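Local coordinates for iron-sulfur cluster assembly protein SufA (Escherichia coli, PDB 2D2A), which binds [2Fe-2S] and [4Fe-4S] clusters and transfers them to target proteins such as ferredoxin and aconitase under oxidative stress and iron limitation, at residues 42-47 with 112-117. Sequence-based numbering, arbitrary orientation.
Sequences TLTPAA and GTEVDF
Thr44 OG1 donates a hydrogen bond to Asp116 OD1 at 2.8 Å. The hydroxyl reaches OD1 from the anti side, 30° out of the carboxylate plane. The same hydroxyl accepts from Ala47 N (3.3 Å), so Thr44 is the N-cap of helix 45-57 and the cap is tied to the neighbouring strand. The chi1 of 61° turns OG1 to Asp116 and Ala47 N. It leaves CG2 facing the Glu114 carboxylate, the two side chains crossing at about a right angle, with Thr44 CG2 3.5 Å from Glu114 CD. Glu114 is extended as far as its carboxylate, and its CG passes obliquely across Thr42 OG1. Three backbone bonds hold the two chains parallel: Thr42 N to Thr113 O, Val115 N to Thr42 O (2.8 Å) and Thr44 N to Val115 O. Thr42 and Glu114 share one face of the sheet. On the opposite face Leu43 CD2 lies 4.1 Å from Val115 CB, the side chains side by side. Beyond the cap, the first helical turn sets Ala47 CA against Phe117 CB (3.8 Å). Leu43 continues onto Ala98 and Leu100, Val115 onto Phe126 and Phe128. The Phe117 ring stacks with His50 and meets Phe126 edge-to-face. In this HesB/IscA-family fold, a short parallel pairing of two bridges runs into a capped helix beside the 114-120/123-129 hairpin.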
# COMPACT_ATOMS: atom_id res chain seq x y z
N THR A 42 -8.06 15.88 -8.94
CA THR A 42 -6.94 16.59 -8.27
C THR A 42 -5.74 15.80 -7.62
O THR A 42 -5.72 14.84 -7.10
CB THR A 42 -7.48 17.75 -7.25
OG1 THR A 42 -8.11 17.13 -6.12
CG2 THR A 42 -8.68 18.52 -7.88
N LEU A 43 -4.70 16.47 -7.49
CA LEU A 43 -3.56 15.98 -6.82
C LEU A 43 -3.30 16.88 -5.62
O LEU A 43 -3.24 18.11 -5.78
CB LEU A 43 -2.35 16.18 -7.84
CG LEU A 43 -2.09 15.34 -9.14
CD1 LEU A 43 -0.65 15.50 -9.65
CD2 LEU A 43 -2.24 13.96 -8.95
N THR A 44 -3.09 16.29 -4.47
CA THR A 44 -2.64 17.12 -3.38
C THR A 44 -1.20 17.55 -3.68
O THR A 44 -0.45 16.89 -4.37
CB THR A 44 -2.64 16.34 -2.10
OG1 THR A 44 -1.75 15.22 -2.18
CG2 THR A 44 -4.02 15.84 -1.83
N PRO A 45 -0.77 18.65 -3.11
CA PRO A 45 0.68 19.04 -3.26
C PRO A 45 1.69 17.88 -2.99
O PRO A 45 2.70 17.71 -3.62
CB PRO A 45 0.91 20.10 -2.10
CG PRO A 45 -0.59 20.61 -1.85
CD PRO A 45 -1.53 19.44 -2.13
N ALA A 46 1.36 17.04 -2.00
CA ALA A 46 2.24 15.96 -1.64
C ALA A 46 2.34 14.94 -2.88
O ALA A 46 3.44 14.47 -3.20
CB ALA A 46 1.82 15.28 -0.39
N ALA A 47 1.21 14.65 -3.52
CA ALA A 47 1.10 13.78 -4.60
C ALA A 47 1.79 14.34 -5.78
O ALA A 47 2.55 13.67 -6.45
CB ALA A 47 -0.29 13.54 -4.94
N GLY A 112 -14.44 13.66 -9.86
CA GLY A 112 -13.99 14.26 -8.65
C GLY A 112 -12.93 13.70 -7.74
O GLY A 112 -12.58 14.53 -6.98
N THR A 113 -12.39 12.41 -7.82
CA THR A 113 -11.34 11.81 -6.88
C THR A 113 -10.11 12.76 -6.75
O THR A 113 -9.64 13.33 -7.70
CB THR A 113 -10.76 10.71 -7.58
OG1 THR A 113 -11.67 9.63 -7.60
CG2 THR A 113 -9.51 10.17 -6.68
N GLU A 114 -9.58 12.87 -5.56
CA GLU A 114 -8.28 13.52 -5.33
C GLU A 114 -7.30 12.44 -5.02
O GLU A 114 -7.60 11.49 -4.33
CB GLU A 114 -8.37 14.32 -4.08
CG GLU A 114 -7.24 15.22 -3.71
CD GLU A 114 -7.49 15.87 -2.27
OE1 GLU A 114 -7.49 15.14 -1.13
OE2 GLU A 114 -7.70 17.10 -2.35
N VAL A 115 -6.15 12.51 -5.65
CA VAL A 115 -5.06 11.56 -5.46
C VAL A 115 -4.12 12.21 -4.52
O VAL A 115 -3.77 13.37 -4.76
CB VAL A 115 -4.35 11.30 -6.66
CG1 VAL A 115 -3.23 10.33 -6.25
CG2 VAL A 115 -5.32 10.61 -7.79
N ASP A 116 -3.75 11.49 -3.46
CA ASP A 116 -2.87 12.02 -2.46
C ASP A 116 -1.69 10.93 -2.35
O ASP A 116 -1.76 9.81 -2.93
CB ASP A 116 -3.59 12.18 -1.10
CG ASP A 116 -2.76 12.73 0.06
OD1 ASP A 116 -1.65 13.56 0.08
OD2 ASP A 116 -3.24 12.39 1.14
N PHE A 117 -0.62 11.28 -1.56
CA PHE A 117 0.50 10.40 -1.35
C PHE A 117 0.97 10.67 0.05
O PHE A 117 1.15 11.80 0.44
CB PHE A 117 1.62 10.74 -2.39
CG PHE A 117 2.83 9.92 -2.21
CD1 PHE A 117 2.90 8.67 -2.77
CD2 PHE A 117 3.92 10.39 -1.42
CE1 PHE A 117 4.05 7.83 -2.45
CE2 PHE A 117 5.03 9.66 -1.17
CZ PHE A 117 5.06 8.35 -1.63